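Local coordinates for protein putative Glycosidase (PDB 3R67) that is a putative glycosidase of undetermined function, from a clan whose members are built on a five-bladed beta-propeller, at residues 15-20 with 349-354; 164-169 with 217-222; 323-328 with 335-340. All coordinates share one frame; numbering follows the deposited sequence.

Interaction 1 of 3, residues 15-20 with 349-354; sequences ADFQRP and AVYDPF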
loop_
_atom_site.group_PDB
_atom_site.type_symbol
_atom_site.label_atom_id
_atom_site.label_comp_id
_atom_site.label_asym_id
_atom_site.label_seq_id
_atom_site.Cartn_x
_atom_site.Cartn_y
_atom_site.Cartn_z
ATOM N N ALA A 15 17.192 4.531 4.586
ATOM C CA ALA A 15 16.718 5.289 5.737
ATOM C C ALA A 15 16.557 6.790 5.463
ATOM O O ALA A 15 15.653 7.408 6.022
ATOM C CB ALA A 15 17.691 5.110 6.881
ATOM N N ASP A 16 17.390 7.358 4.597
ATOM C CA ASP A 16 17.469 8.790 4.332
ATOM C C ASP A 16 16.288 9.329 3.430
ATOM O O ASP A 16 16.537 10.091 2.481
ATOM C CB ASP A 16 18.827 9.110 3.666
ATOM C CG ASP A 16 19.209 10.583 3.658
ATOM O OD1 ASP A 16 18.789 11.318 4.595
ATOM O OD2 ASP A 16 19.967 10.997 2.741
ATOM N N PHE A 17 15.013 8.997 3.779
ATOM C CA PHE A 17 13.844 9.584 3.122
ATOM C C PHE A 17 13.538 10.891 3.811
ATOM O O PHE A 17 13.341 10.906 5.027
ATOM C CB PHE A 17 12.615 8.664 3.089
ATOM C CG PHE A 17 12.649 7.592 2.034
ATOM C CD1 PHE A 17 12.297 7.874 0.718
ATOM C CD2 PHE A 17 12.981 6.286 2.364
ATOM C CE1 PHE A 17 12.341 6.877 -0.270
ATOM C CE2 PHE A 17 12.989 5.278 1.382
ATOM C CZ PHE A 17 12.677 5.586 0.071
ATOM N N GLN A 18 13.548 11.998 3.051
ATOM C CA GLN A 18 13.361 13.342 3.593
ATOM C C GLN A 18 12.148 14.033 3.006
ATOM O O GLN A 18 11.844 13.873 1.818
ATOM C CB GLN A 18 14.610 14.195 3.299
ATOM C CG GLN A 18 15.925 13.631 3.861
ATOM C CD GLN A 18 15.962 13.536 5.370
ATOM O OE1 GLN A 18 15.415 14.383 6.092
ATOM N NE2 GLN A 18 16.674 12.532 5.878
ATOM N N ARG A 19 11.470 14.832 3.836
ATOM C CA ARG A 19 10.301 15.613 3.427
ATOM C C ARG A 19 10.748 16.793 2.556
ATOM O O ARG A 19 11.508 17.638 3.033
ATOM C CB ARG A 19 9.508 16.104 4.665
ATOM C CG ARG A 19 8.772 15.010 5.403
ATOM C CD ARG A 19 8.481 15.369 6.848
ATOM N NE ARG A 19 7.793 14.273 7.547
ATOM C CZ ARG A 19 8.396 13.240 8.128
ATOM N NH1 ARG A 19 9.716 13.109 8.066
ATOM N NH2 ARG A 19 7.678 12.307 8.744
ATOM N N PRO A 20 10.343 16.853 1.265
ATOM C CA PRO A 20 10.711 18.016 0.438
ATOM C C PRO A 20 9.983 19.260 0.932
ATOM O O PRO A 20 8.804 19.161 1.315
ATOM C CB PRO A 20 10.274 17.605 -0.966
ATOM C CG PRO A 20 9.177 16.635 -0.747
ATOM C CD PRO A 20 9.406 15.955 0.553
ATOM N N ALA A 349 8.001 11.651 0.605
ATOM C CA ALA A 349 9.365 11.702 1.129
ATOM C C ALA A 349 10.310 11.307 -0.008
ATOM O O ALA A 349 9.931 10.490 -0.853
ATOM C CB ALA A 349 9.528 10.810 2.353
ATOM N N VAL A 350 11.497 11.926 -0.082
ATOM C CA VAL A 350 12.441 11.681 -1.178
ATOM C C VAL A 350 13.738 11.125 -0.630
ATOM O O VAL A 350 14.271 11.620 0.370
ATOM C CB VAL A 350 12.715 12.976 -2.015
ATOM C CG1 VAL A 350 13.600 12.685 -3.233
ATOM C CG2 VAL A 350 11.408 13.654 -2.460
ATOM N N TYR A 351 14.240 10.081 -1.304
ATOM C CA TYR A 351 15.512 9.450 -1.012
ATOM C C TYR A 351 16.394 9.548 -2.246
ATOM O O TYR A 351 16.053 9.003 -3.304
ATOM C CB TYR A 351 15.323 7.998 -0.545
ATOM C CG TYR A 351 16.556 7.130 -0.581
ATOM C CD1 TYR A 351 17.651 7.403 0.235
ATOM C CD2 TYR A 351 16.599 5.984 -1.367
ATOM C CE1 TYR A 351 18.800 6.612 0.197
ATOM C CE2 TYR A 351 17.729 5.165 -1.392
ATOM C CZ TYR A 351 18.828 5.484 -0.602
ATOM O OH TYR A 351 19.960 4.709 -0.613
ATOM N N ASP A 352 17.503 10.293 -2.118
ATOM C CA ASP A 352 18.489 10.431 -3.193
ATOM C C ASP A 352 19.593 9.422 -2.916
ATOM O O ASP A 352 20.374 9.643 -1.988
ATOM C CB ASP A 352 19.020 11.871 -3.331
ATOM C CG ASP A 352 19.964 12.112 -4.493
ATOM O OD1 ASP A 352 20.350 11.128 -5.172
ATOM O OD2 ASP A 352 20.300 13.283 -4.741
ATOM N N PRO A 353 19.649 8.274 -3.651
ATOM C CA PRO A 353 20.685 7.278 -3.331
ATOM C C PRO A 353 22.075 7.711 -3.813
ATOM O O PRO A 353 23.045 7.041 -3.476
ATOM C CB PRO A 353 20.213 6.004 -4.048
ATOM C CG PRO A 353 19.164 6.433 -5.037
ATOM C CD PRO A 353 18.781 7.847 -4.777
ATOM N N PHE A 354 22.183 8.843 -4.540
ATOM C CA PHE A 354 23.453 9.322 -5.081
ATOM C C PHE A 354 23.786 10.692 -4.443
ATOM O O PHE A 354 23.796 11.719 -5.126
ATOM C CB PHE A 354 23.370 9.390 -6.629
ATOM C CG PHE A 354 22.710 8.180 -7.262
ATOM C CD1 PHE A 354 23.375 6.952 -7.322
ATOM C CD2 PHE A 354 21.411 8.262 -7.776
ATOM C CE1 PHE A 354 22.754 5.831 -7.892
ATOM C CE2 PHE A 354 20.782 7.138 -8.334
ATOM C CZ PHE A 354 21.455 5.934 -8.396
HETATM O O HOH W 1 18.045 11.517 0.648
#
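F17 and Q18 run antiparallel to the last strand of the chain, 345-351, so that the N-terminal segment borders the outer edge of a three-stranded sheet formed near the C terminus. Joining the two chain ends in this way is consistent with the ring closure of a beta-propeller, although only a single bridge is made. Q18 and V350 form a hydrogen-bonded pair: Q18 N gives to V350 O at 2.8 Å, and V350 N returns a bond to Q18 O at 2.7 Å.

F17 and Y351 carry the side-chain contact. F17 CB rests on A349 CB at 3.8 Å. With CG anti to the carbonyl carbon (chi1 -79°), the ring turns one face to Y351, whose CB sits above it. F17 CD1 faces Y351 N at 3.6 Å, while CD2 and CE2 lie farther from Y351 CB. The model has this methylene too close to CE1 to be trusted in detail. At the tip, F17 CZ comes within 4.2 Å of Y351 CD2; the tyrosine edge points at the phenylalanine face, centroids 5.3 Å apart and planes at 52°. W14 stacks on the Y351 ring from within the same chain.

Further along, P20 CG touches V350 CG2. At the other end D16 O lies at the edge of the Y351 ring, and a water that donates to D16 O at 2.8 Å accepts from D352 N at 3.1 Å.

Interaction 2 of 3, residues 164-169 with 217-222; sequences FAKAYG and LINWEP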
loop_
_atom_site.group_PDB
_atom_site.type_symbol
_atom_site.label_atom_id
_atom_site.label_comp_id
_atom_site.label_asym_id
_atom_site.label_seq_id
_atom_site.Cartn_x
_atom_site.Cartn_y
_atom_site.Cartn_z
ATOM N N PHE A 164 -6.659 -14.714 -3.509
ATOM C CA PHE A 164 -6.536 -16.084 -2.996
ATOM C C PHE A 164 -7.823 -16.891 -3.195
ATOM O O PHE A 164 -8.060 -17.838 -2.461
ATOM C CB PHE A 164 -6.174 -16.065 -1.494
ATOM C CG PHE A 164 -5.058 -15.139 -1.088
ATOM C CD1 PHE A 164 -3.843 -15.147 -1.765
ATOM C CD2 PHE A 164 -5.186 -14.320 0.028
ATOM C CE1 PHE A 164 -2.805 -14.296 -1.384
ATOM C CE2 PHE A 164 -4.142 -13.477 0.417
ATOM C CZ PHE A 164 -2.957 -13.478 -0.292
ATOM N N ALA A 165 -8.639 -16.527 -4.180
ATOM C CA ALA A 165 -9.920 -17.193 -4.442
ATOM C C ALA A 165 -9.777 -18.671 -4.800
ATOM O O ALA A 165 -10.541 -19.466 -4.263
ATOM C CB ALA A 165 -10.649 -16.503 -5.575
ATOM N N LYS A 166 -8.830 -19.045 -5.682
ATOM C CA LYS A 166 -8.697 -20.419 -6.179
ATOM C C LYS A 166 -7.707 -21.299 -5.394
ATOM O O LYS A 166 -7.872 -22.523 -5.427
ATOM C CB LYS A 166 -8.242 -20.417 -7.650
ATOM C CG LYS A 166 -9.283 -19.842 -8.607
ATOM C CD LYS A 166 -8.851 -19.950 -10.054
ATOM C CE LYS A 166 -9.808 -19.297 -11.027
ATOM N NZ LYS A 166 -9.912 -17.821 -10.829
ATOM N N ALA A 167 -6.694 -20.718 -4.729
ATOM C CA ALA A 167 -5.656 -21.461 -3.992
ATOM C C ALA A 167 -6.245 -22.517 -3.059
ATOM O O ALA A 167 -7.215 -22.233 -2.356
ATOM C CB ALA A 167 -4.799 -20.508 -3.174
ATOM N N TYR A 168 -5.654 -23.735 -3.073
ATOM C CA TYR A 168 -5.994 -24.896 -2.237
ATOM C C TYR A 168 -7.521 -25.160 -2.212
ATOM O O TYR A 168 -8.125 -25.240 -1.139
ATOM C CB TYR A 168 -5.469 -24.674 -0.805
ATOM C CG TYR A 168 -4.014 -24.247 -0.757
ATOM C CD1 TYR A 168 -2.990 -25.160 -0.989
ATOM C CD2 TYR A 168 -3.662 -22.939 -0.440
ATOM C CE1 TYR A 168 -1.652 -24.777 -0.945
ATOM C CE2 TYR A 168 -2.326 -22.544 -0.384
ATOM C CZ TYR A 168 -1.323 -23.468 -0.639
ATOM O OH TYR A 168 0.002 -23.106 -0.592
ATOM N N GLY A 169 -8.116 -25.276 -3.403
ATOM C CA GLY A 169 -9.544 -25.530 -3.586
ATOM C C GLY A 169 -10.492 -24.476 -3.030
ATOM O O GLY A 169 -11.625 -24.803 -2.660
ATOM N N LEU A 217 -0.098 -13.571 -12.091
ATOM C CA LEU A 217 -0.274 -12.264 -11.417
ATOM C C LEU A 217 -1.717 -12.000 -10.927
ATOM O O LEU A 217 -1.957 -10.984 -10.256
ATOM C CB LEU A 217 0.122 -11.101 -12.347
ATOM C CG LEU A 217 1.589 -11.035 -12.759
ATOM C CD1 LEU A 217 1.747 -10.226 -13.974
ATOM C CD2 LEU A 217 2.469 -10.515 -11.634
ATOM N N ILE A 218 -2.648 -12.917 -11.215
ATOM C CA ILE A 218 -4.061 -12.793 -10.857
ATOM C C ILE A 218 -4.395 -13.761 -9.705
ATOM O O ILE A 218 -4.997 -13.346 -8.713
ATOM C CB ILE A 218 -4.920 -13.068 -12.130
ATOM C CG1 ILE A 218 -4.611 -12.061 -13.278
ATOM C CG2 ILE A 218 -6.418 -13.189 -11.847
ATOM C CD1 ILE A 218 -4.635 -10.648 -12.980
ATOM N N ASN A 219 -4.012 -15.042 -9.851
ATOM C CA ASN A 219 -4.262 -16.107 -8.887
ATOM C C ASN A 219 -3.023 -16.326 -8.060
ATOM O O ASN A 219 -1.996 -16.761 -8.586
ATOM C CB ASN A 219 -4.686 -17.378 -9.613
ATOM C CG ASN A 219 -5.947 -17.184 -10.417
ATOM O OD1 ASN A 219 -7.051 -17.024 -9.880
ATOM N ND2 ASN A 219 -5.811 -17.180 -11.730
ATOM N N TRP A 220 -3.109 -15.973 -6.769
ATOM C CA TRP A 220 -2.009 -16.042 -5.822
ATOM C C TRP A 220 -2.234 -17.169 -4.840
ATOM O O TRP A 220 -3.359 -17.421 -4.423
ATOM C CB TRP A 220 -1.848 -14.697 -5.093
ATOM C CG TRP A 220 -1.399 -13.607 -6.020
ATOM C CD1 TRP A 220 -2.187 -12.830 -6.824
ATOM C CD2 TRP A 220 -0.046 -13.224 -6.296
ATOM N NE1 TRP A 220 -1.410 -11.971 -7.562
ATOM C CE2 TRP A 220 -0.089 -12.208 -7.276
ATOM C CE3 TRP A 220 1.202 -13.626 -5.790
ATOM C CZ2 TRP A 220 1.066 -11.579 -7.750
ATOM C CZ3 TRP A 220 2.346 -13.018 -6.280
ATOM C CH2 TRP A 220 2.273 -12.006 -7.243
ATOM N N GLU A 221 -1.145 -17.845 -4.473
ATOM C CA GLU A 221 -1.172 -18.986 -3.577
ATOM C C GLU A 221 -0.344 -18.710 -2.291
ATOM O O GLU A 221 0.888 -18.721 -2.360
ATOM C CB GLU A 221 -0.634 -20.220 -4.320
ATOM C CG GLU A 221 -0.695 -21.499 -3.517
ATOM C CD GLU A 221 -0.035 -22.673 -4.202
ATOM O OE1 GLU A 221 1.214 -22.750 -4.176
ATOM O OE2 GLU A 221 -0.765 -23.528 -4.749
ATOM N N PRO A 222 -1.002 -18.485 -1.119
ATOM C CA PRO A 222 -0.244 -18.274 0.131
ATOM C C PRO A 222 0.617 -19.480 0.493
ATOM O O PRO A 222 0.160 -20.625 0.372
ATOM C CB PRO A 222 -1.343 -18.067 1.186
ATOM C CG PRO A 222 -2.558 -17.663 0.410
ATOM C CD PRO A 222 -2.460 -18.431 -0.873
HETATM O O HOH W 2 -7.537 -16.758 -7.207
HETATM O O HOH W 3 -5.623 -18.404 -5.929
HETATM O O HOH W 4 -3.504 -23.954 -4.771
#
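P222 lies over one face of the F164 ring, and this CH-pi contact is the apolar centre where 164-169 meets 217-222. P222 CG is 3.8 Å from the ring centroid, 20° off the normal, displaced toward the CD1-CE1 side. The same side of the ring reaches W220: F164 CE1 packs on W220 CB at 3.9 Å, and W220 O lies at the ring edge, in its plane. Deeper in, the F164 ring also meets W204 and touches L146 and A212, so it ties the loop to the neighbouring strands 199-204, 144-151 and 210-214. These belong to two sheets, as expected where adjacent blades of a propeller meet.

A167 comes next, its CB 3.9 Å from P222 CD and also close to W220 O. Beyond it the Y168 side chain reaches back alongside E221 and P222, with CG anti to the carbonyl carbon (chi1 -50°). This carries its hydroxyl to P222 O, to which Y168 OH donates at 2.7 Å, with the carbonyl oxygen in the plane of the phenol ring. The extended E221 side chain crosses the tyrosine at about a right angle, CG against the hydroxyl end.

At the polar edge, K166 stretches out and bends only at its last torsion, bringing NZ to N219 OD1 at 3.1 Å. Three waters bridge the segments: one accepts from A167 N at 2.8 Å and lies 2.9 Å from W220 O, another accepts from Y168 N and donates to E221 OE2 at 2.8 Å, and the third joins K166 N to N219 OD1. Within these two segments no backbone-to-backbone hydrogen bond forms, though W220 pairs with A163 just before them. N219 OD1 thus meets both an ammonium group and a water, and the lysine charge would probably polarise that amide carbonyl.

Interaction 3 of 3, residues 323-328 with 335-340; sequences VFIEGL and WYLYYG. With EDO (1,2-ethanediol), chain K.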
loop_
_atom_site.group_PDB
_atom_site.type_symbol
_atom_site.label_atom_id
_atom_site.label_comp_id
_atom_site.label_asym_id
_atom_site.label_seq_id
_atom_site.Cartn_x
_atom_site.Cartn_y
_atom_site.Cartn_z
ATOM N N VAL A 323 2.172 7.372 9.154
ATOM C CA VAL A 323 3.034 7.585 8.016
ATOM C C VAL A 323 2.898 6.232 7.320
ATOM O O VAL A 323 3.782 5.360 7.404
ATOM C CB VAL A 323 4.466 8.107 8.336
ATOM C CG1 VAL A 323 4.450 9.590 8.663
ATOM C CG2 VAL A 323 5.147 7.297 9.433
ATOM N N PHE A 324 1.667 5.983 6.813
ATOM C CA PHE A 324 1.326 4.700 6.231
ATOM C C PHE A 324 1.886 4.660 4.833
ATOM O O PHE A 324 1.250 5.164 3.896
ATOM C CB PHE A 324 -0.191 4.468 6.271
ATOM C CG PHE A 324 -0.566 3.027 6.041
ATOM C CD1 PHE A 324 -0.622 2.128 7.106
ATOM C CD2 PHE A 324 -0.833 2.557 4.759
ATOM C CE1 PHE A 324 -0.953 0.794 6.894
ATOM C CE2 PHE A 324 -1.149 1.219 4.545
ATOM C CZ PHE A 324 -1.219 0.348 5.615
ATOM N N ILE A 325 3.087 4.055 4.689
ATOM C CA ILE A 325 3.853 4.019 3.424
ATOM C C ILE A 325 3.217 2.969 2.511
ATOM O O ILE A 325 2.827 1.907 2.990
ATOM C CB ILE A 325 5.364 3.795 3.666
ATOM C CG1 ILE A 325 5.689 2.419 4.339
ATOM C CG2 ILE A 325 5.887 4.984 4.529
ATOM C CD1 ILE A 325 7.119 2.077 4.401
ATOM N N GLU A 326 3.011 3.312 1.212
ATOM C CA GLU A 326 2.273 2.416 0.334
ATOM C C GLU A 326 2.635 2.564 -1.170
ATOM O O GLU A 326 2.342 1.655 -1.955
ATOM C CB GLU A 326 0.793 2.745 0.546
ATOM C CG GLU A 326 -0.186 1.744 -0.033
ATOM C CD GLU A 326 -1.610 2.026 0.378
ATOM O OE1 GLU A 326 -1.859 2.314 1.567
ATOM O OE2 GLU A 326 -2.496 1.880 -0.477
ATOM N N GLY A 327 3.249 3.679 -1.555
ATOM C CA GLY A 327 3.702 3.921 -2.921
ATOM C C GLY A 327 5.192 4.203 -2.951
ATOM O O GLY A 327 5.699 4.896 -2.077
ATOM N N LEU A 328 5.913 3.666 -3.936
ATOM C CA LEU A 328 7.373 3.859 -4.095
ATOM C C LEU A 328 7.742 3.855 -5.575
ATOM O O LEU A 328 7.438 2.884 -6.281
ATOM C CB LEU A 328 8.161 2.763 -3.338
ATOM C CG LEU A 328 9.717 2.885 -3.281
ATOM C CD1 LEU A 328 10.170 4.206 -2.678
ATOM C CD2 LEU A 328 10.350 1.720 -2.517
ATOM N N TRP A 335 14.267 8.192 -5.318
ATOM C CA TRP A 335 13.145 7.377 -4.869
ATOM C C TRP A 335 12.137 8.244 -4.150
ATOM O O TRP A 335 12.503 9.000 -3.241
ATOM C CB TRP A 335 13.607 6.226 -3.973
ATOM C CG TRP A 335 14.356 5.167 -4.724
ATOM C CD1 TRP A 335 15.706 5.068 -4.884
ATOM C CD2 TRP A 335 13.781 4.051 -5.422
ATOM N NE1 TRP A 335 16.011 3.953 -5.633
ATOM C CE2 TRP A 335 14.847 3.310 -5.978
ATOM C CE3 TRP A 335 12.455 3.598 -5.629
ATOM C CZ2 TRP A 335 14.635 2.138 -6.730
ATOM C CZ3 TRP A 335 12.247 2.437 -6.374
ATOM C CH2 TRP A 335 13.328 1.710 -6.895
ATOM N N TYR A 336 10.866 8.155 -4.585
ATOM C CA TYR A 336 9.740 8.917 -4.038
ATOM C C TYR A 336 8.809 7.967 -3.319
ATOM O O TYR A 336 8.305 7.024 -3.921
ATOM C CB TYR A 336 9.008 9.693 -5.160
ATOM C CG TYR A 336 9.877 10.761 -5.783
ATOM C CD1 TYR A 336 10.839 10.438 -6.737
ATOM C CD2 TYR A 336 9.751 12.093 -5.408
ATOM C CE1 TYR A 336 11.655 11.411 -7.296
ATOM C CE2 TYR A 336 10.548 13.079 -5.982
ATOM C CZ TYR A 336 11.508 12.731 -6.918
ATOM O OH TYR A 336 12.326 13.687 -7.471
ATOM N N LEU A 337 8.632 8.194 -2.017
ATOM C CA LEU A 337 7.810 7.370 -1.124
ATOM C C LEU A 337 6.517 8.117 -0.809
ATOM O O LEU A 337 6.565 9.215 -0.244
ATOM C CB LEU A 337 8.621 7.042 0.157
ATOM C CG LEU A 337 7.999 6.061 1.170
ATOM C CD1 LEU A 337 7.852 4.665 0.573
ATOM C CD2 LEU A 337 8.857 5.955 2.405
ATOM N N TYR A 338 5.373 7.534 -1.200
ATOM C CA TYR A 338 4.058 8.148 -1.010
ATOM C C TYR A 338 3.342 7.457 0.131
ATOM O O TYR A 338 3.402 6.230 0.259
ATOM C CB TYR A 338 3.236 8.105 -2.309
ATOM C CG TYR A 338 3.940 8.876 -3.401
ATOM C CD1 TYR A 338 3.772 10.248 -3.530
ATOM C CD2 TYR A 338 4.869 8.254 -4.227
ATOM C CE1 TYR A 338 4.450 10.969 -4.511
ATOM C CE2 TYR A 338 5.537 8.956 -5.225
ATOM C CZ TYR A 338 5.350 10.318 -5.344
ATOM O OH TYR A 338 6.063 11.014 -6.287
ATOM N N TYR A 339 2.734 8.264 1.015
ATOM C CA TYR A 339 2.143 7.700 2.216
ATOM C C TYR A 339 0.926 8.484 2.697
ATOM O O TYR A 339 0.747 9.664 2.379
ATOM C CB TYR A 339 3.206 7.652 3.348
ATOM C CG TYR A 339 3.828 8.976 3.722
ATOM C CD1 TYR A 339 4.963 9.448 3.064
ATOM C CD2 TYR A 339 3.343 9.719 4.795
ATOM C CE1 TYR A 339 5.578 10.645 3.441
ATOM C CE2 TYR A 339 3.952 10.913 5.185
ATOM C CZ TYR A 339 5.070 11.371 4.502
ATOM O OH TYR A 339 5.688 12.528 4.903
ATOM N N GLY A 340 0.115 7.795 3.490
ATOM C CA GLY A 340 -1.066 8.379 4.106
ATOM C C GLY A 340 -0.667 9.042 5.397
ATOM O O GLY A 340 0.180 8.514 6.120
HETATM C C1 EDO K . 5.690 1.058 -8.753
HETATM O O1 EDO K . 5.723 0.719 -10.139
HETATM C C2 EDO K . 6.315 -0.049 -7.911
HETATM O O2 EDO K . 6.567 0.448 -6.585
#
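F324 and G340 exchange two backbone hydrogen bonds, F324 N to G340 O at 3.0 Å and G340 N to F324 O at 2.9 Å. Farther along, Y338 O takes two donors at once: E326 N and G327 N, both at 3.1 Å, the first nearly along the C=O axis and the second tilted from the carbonyl plane. Y338 N in turn gives to G327 O at 2.8 Å.

Two residues facing one make a classic beta bulge, set in the hairpin of strands 323-331 and 334-341; the register moves by one between I325 and G327.

Among apolar contacts, I325 CG2 meets L337 CD2 at 3.8 Å on the face that also carries L328 and Y339. W335 and V323 flank it: L328 CG approaches W335 CE3 at 3.7 Å, and V323 CG1 lies near Y339 CE2. Y339 CG sits between the backbone N and the carbonyl carbon (chi1 58°), which lays the ring alongside V323; its hydroxyl hydrogen-bonds with Y306 OH and E313 OE2. On the other face Y338 reaches G92 O with its hydroxyl.

The 1,2-ethanediol, probably from the crystallisation liquor, donates from O2 to L328 O at 2.6 Å and is also hydrogen-bonded to T57 OG1.

Interactions 1 and 3 share one sheet: strand 334-341, which pairs with 323-331 in interaction 3, is the neighbour of strand 345-351, whose far edge meets residues 15-20 in interaction 1. Their centres are about 11 Å apart and they touch, Y351 and A349 pairing through the backbone with W335 and L337. Interaction 2 stands alone, its centre about 36 Å from that of interaction 1 and about 27 Å from that of interaction 3, on the opposite side of the chain's centre from interaction 1. Along the chain, interaction 2 closes before interaction 3 opens, and both lie inside the loop that interaction 1 closes; two contacts thus build one sheet, while the third joins a separate part of the fold.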